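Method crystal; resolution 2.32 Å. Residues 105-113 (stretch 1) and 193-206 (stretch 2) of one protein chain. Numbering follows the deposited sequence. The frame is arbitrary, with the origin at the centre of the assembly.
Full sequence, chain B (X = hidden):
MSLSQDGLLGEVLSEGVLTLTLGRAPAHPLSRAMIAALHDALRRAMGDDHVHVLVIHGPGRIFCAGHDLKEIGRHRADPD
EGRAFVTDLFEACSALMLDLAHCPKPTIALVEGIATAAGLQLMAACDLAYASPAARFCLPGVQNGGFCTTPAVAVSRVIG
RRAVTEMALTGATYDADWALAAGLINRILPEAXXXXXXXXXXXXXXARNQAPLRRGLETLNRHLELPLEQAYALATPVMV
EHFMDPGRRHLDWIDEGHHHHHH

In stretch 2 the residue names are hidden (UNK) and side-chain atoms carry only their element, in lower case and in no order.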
# COMPACT_ATOMS: atom_id res chain seq x y z
N LYS B 105 3.96 -22.11 -5.60
CA LYS B 105 5.40 -22.27 -5.31
C LYS B 105 6.11 -20.91 -5.42
O LYS B 105 5.78 -20.13 -6.32
CB LYS B 105 6.02 -23.29 -6.27
CG LYS B 105 5.48 -24.68 -6.03
CD LYS B 105 5.94 -25.70 -7.02
CE LYS B 105 5.03 -26.93 -6.93
NZ LYS B 105 5.53 -28.05 -7.75
N PRO B 106 7.04 -20.60 -4.49
CA PRO B 106 7.78 -19.32 -4.51
C PRO B 106 8.55 -19.03 -5.78
O PRO B 106 9.21 -19.90 -6.33
CB PRO B 106 8.74 -19.46 -3.33
CG PRO B 106 8.01 -20.33 -2.40
CD PRO B 106 7.44 -21.39 -3.31
N THR B 107 8.37 -17.81 -6.28
CA THR B 107 9.04 -17.34 -7.49
C THR B 107 9.96 -16.16 -7.13
O THR B 107 9.54 -15.21 -6.47
CB THR B 107 8.03 -16.95 -8.58
OG1 THR B 107 7.20 -15.89 -8.10
CG2 THR B 107 7.14 -18.16 -8.95
N ILE B 108 11.23 -16.27 -7.50
CA ILE B 108 12.24 -15.25 -7.20
C ILE B 108 12.94 -14.74 -8.46
O ILE B 108 13.45 -15.53 -9.25
CB ILE B 108 13.34 -15.79 -6.22
CG1 ILE B 108 12.71 -16.31 -4.92
CG2 ILE B 108 14.36 -14.68 -5.88
CD1 ILE B 108 13.55 -17.32 -4.17
N ALA B 109 13.00 -13.42 -8.59
CA ALA B 109 13.67 -12.79 -9.71
C ALA B 109 15.06 -12.26 -9.31
O ALA B 109 15.20 -11.60 -8.27
CB ALA B 109 12.81 -11.67 -10.25
N LEU B 110 16.07 -12.61 -10.10
CA LEU B 110 17.46 -12.18 -9.89
C LEU B 110 17.75 -11.13 -10.98
O LEU B 110 17.87 -11.47 -12.17
CB LEU B 110 18.41 -13.38 -9.99
CG LEU B 110 19.85 -13.41 -9.46
CD1 LEU B 110 20.31 -14.86 -9.47
CD2 LEU B 110 20.82 -12.57 -10.26
N VAL B 111 17.86 -9.87 -10.56
CA VAL B 111 18.09 -8.73 -11.46
C VAL B 111 19.48 -8.09 -11.31
O VAL B 111 19.81 -7.57 -10.24
CB VAL B 111 16.96 -7.67 -11.25
CG1 VAL B 111 17.15 -6.44 -12.13
CG2 VAL B 111 15.62 -8.29 -11.54
N GLU B 112 20.25 -8.08 -12.41
CA GLU B 112 21.60 -7.51 -12.46
C GLU B 112 21.67 -6.23 -13.31
O GLU B 112 22.65 -5.48 -13.22
CB GLU B 112 22.60 -8.52 -13.05
CG GLU B 112 22.84 -9.78 -12.23
CD GLU B 112 23.53 -10.88 -13.01
OE1 GLU B 112 23.24 -11.06 -14.21
OE2 GLU B 112 24.35 -11.60 -12.40
N GLY B 113 20.66 -6.03 -14.15
CA GLY B 113 20.62 -4.86 -15.02
C GLY B 113 19.28 -4.18 -15.16
O GLY B 113 18.50 -4.12 -14.20
N UNK B 193 27.85 -11.05 -4.44
CA UNK B 193 27.08 -11.79 -3.44
C UNK B 193 25.65 -12.12 -3.85
O UNK B 193 25.01 -12.96 -3.22
c UNK B 193 27.08 -11.03 -2.12
N UNK B 194 25.17 -11.48 -4.92
CA UNK B 194 23.80 -11.65 -5.44
C UNK B 194 23.40 -13.09 -5.79
O UNK B 194 22.34 -13.56 -5.36
c UNK B 194 22.07 -9.56 -8.29
c UNK B 194 21.24 -9.88 -5.96
c UNK B 194 22.09 -10.48 -7.09
c UNK B 194 23.54 -10.72 -6.63
N UNK B 195 24.28 -13.80 -6.50
CA UNK B 195 24.04 -15.18 -6.91
C UNK B 195 23.90 -16.14 -5.72
O UNK B 195 22.98 -16.96 -5.70
c UNK B 195 25.13 -15.66 -7.86
N UNK B 196 24.78 -16.00 -4.72
CA UNK B 196 24.75 -16.84 -3.52
C UNK B 196 23.54 -16.55 -2.65
O UNK B 196 22.89 -17.47 -2.17
o UNK B 196 26.25 -15.31 -2.37
c UNK B 196 26.01 -16.69 -2.64
c UNK B 196 27.23 -17.32 -3.31
N UNK B 197 23.23 -15.26 -2.48
CA UNK B 197 22.10 -14.80 -1.67
C UNK B 197 20.78 -15.44 -2.11
O UNK B 197 20.04 -15.97 -1.28
c UNK B 197 19.61 -12.44 -1.04
c UNK B 197 20.06 -11.93 1.04
c UNK B 197 20.91 -12.73 -0.82
n UNK B 197 21.17 -12.39 0.49
c UNK B 197 21.97 -13.28 -1.73
n UNK B 197 19.10 -11.95 0.13
N UNK B 198 20.51 -15.39 -3.42
CA UNK B 198 19.31 -15.95 -4.03
C UNK B 198 19.32 -17.48 -3.93
O UNK B 198 18.32 -18.07 -3.54
c UNK B 198 18.03 -16.21 -6.24
c UNK B 198 18.96 -13.99 -5.56
c UNK B 198 19.18 -15.49 -5.52
N UNK B 199 20.47 -18.09 -4.21
CA UNK B 199 20.62 -19.55 -4.15
C UNK B 199 20.40 -20.13 -2.75
O UNK B 199 19.76 -21.17 -2.60
c UNK B 199 21.97 -19.97 -4.71
N UNK B 200 20.89 -19.42 -1.73
CA UNK B 200 20.75 -19.83 -0.32
C UNK B 200 19.34 -19.61 0.19
O UNK B 200 18.79 -20.44 0.92
c UNK B 200 21.73 -19.06 0.59
o UNK B 200 24.05 -18.50 0.53
c UNK B 200 23.20 -19.38 0.30
o UNK B 200 23.50 -20.50 -0.16
N UNK B 201 18.75 -18.48 -0.22
CA UNK B 201 17.39 -18.09 0.16
C UNK B 201 16.37 -19.04 -0.47
O UNK B 201 15.43 -19.49 0.20
c UNK B 201 17.15 -16.64 -0.26
c UNK B 201 14.88 -15.73 -0.71
c UNK B 201 15.99 -15.83 0.31
c UNK B 201 16.47 -14.44 0.71
N UNK B 202 16.59 -19.39 -1.74
CA UNK B 202 15.74 -20.31 -2.48
C UNK B 202 15.93 -21.74 -1.96
O UNK B 202 14.94 -22.46 -1.74
c UNK B 202 16.04 -20.25 -3.98
N UNK B 203 17.19 -22.11 -1.69
CA UNK B 203 17.54 -23.43 -1.17
C UNK B 203 16.93 -23.74 0.19
O UNK B 203 16.47 -24.86 0.42
N UNK B 204 16.90 -22.72 1.06
CA UNK B 204 16.32 -22.82 2.41
C UNK B 204 14.79 -22.92 2.30
O UNK B 204 14.18 -23.68 3.05
c UNK B 204 16.71 -21.62 3.26
N UNK B 205 14.22 -22.21 1.33
CA UNK B 205 12.78 -22.23 1.06
C UNK B 205 12.36 -23.61 0.56
O UNK B 205 11.30 -24.12 0.96
c UNK B 205 10.38 -20.23 1.17
c UNK B 205 11.48 -19.01 -0.71
c UNK B 205 11.70 -19.90 0.49
c UNK B 205 12.39 -21.18 0.02
N UNK B 206 13.23 -24.23 -0.24
CA UNK B 206 13.02 -25.56 -0.79
C UNK B 206 13.17 -26.67 0.27
O UNK B 206 12.59 -27.74 0.13
c UNK B 206 14.01 -25.81 -1.93

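Position 193 carries a single side-chain carbon, whose CB is 10.4 Å from Leu110 CD2, the nearest atom of stretch 1, and is therefore alanine; the carbonyl O of Ala193 accepts a hydrogen bond from the backbone N of position 197 at 3.0 Å.

At position 194 four carbons fork at the second, as in leucine. One terminal carbon of the fork reaches the end of the strand, and with Leu194 named it is CD2, which lies 3.8 Å from Leu110 CD2, 3.6 Å from Val111 O and 4.0 Å from Glu112 CG. The side chain thus packs against a leucine, a backbone carbonyl and the aliphatic part of a glutamate.

Position 195 has one carbon, directed sideways, its CB no closer than 5.1 Å to Leu110 CD1: Ala195. At position 196 the first carbon bears one oxygen and one carbon, the branching of threonine, and Thr196 is exposed and out of reach of the strand. Position 197 shows one carbon followed by a five-membered ring of three carbons and two nitrogens, an imidazole; His197 also stays clear of the strand.

Position 198 has three carbons, the first carrying the other two. This beta-branched, wholly apolar side chain is valine, and it points toward the strand, where it packs against both Ile108 and Leu110: Val198 CG1 is 4.0 Å from Ile108 CG2, and Val198 CG2 is 4.0 Å from Leu110 CG.

The lone carbon at position 199 points away from the strand, giving Ala199. Position 200 has two carbons, the second carrying two oxygens. That is a short carboxylate, since amide nitrogen is absent, and Asp200 is exposed, without contact to stretch 1.

Position 201 again has four carbons forked at the second, and it points toward stretch 1. It is leucine, with Leu201 CD2 4.0 Å from Ile108 CD1. The single carbon of position 202 identifies Ala202; although directed sideways, its CB comes within 3.8 Å of Ile108 CD1.

Position 203 has no side-chain atom and is glycine. An ideal CB on Gly203 would lie 2.9 Å from Ala199 O, within the helix itself. One carbon at position 204 makes Ala204, remote from the strand. Position 205 has four carbons forked at the second, hence leucine; Leu205 CD1 lies 3.8 Å from Pro106 CB and 4.4 Å from Ile108 CD1. The last position, 206, has one carbon and no contact: Ala206.

The helix runs nearly antiparallel to strand 107-111, at 174°, with a closest axial approach of 9.7 Å. Pro106, Ile108 and Leu110 alternate along the extended chain and point toward the helix, while Thr107 and Ala109 point away. Leu194, Val198, Leu201 and Leu205 recur at intervals of three or four residues and so line the helical face that meets them. Ile108 occupies the middle, touching four helix residues. No hydrogen bond crosses between the stretches, and the 421 Å² buried between them reflects apolar packing.

Stretch 2 193-206: ALATHVADLAGALA
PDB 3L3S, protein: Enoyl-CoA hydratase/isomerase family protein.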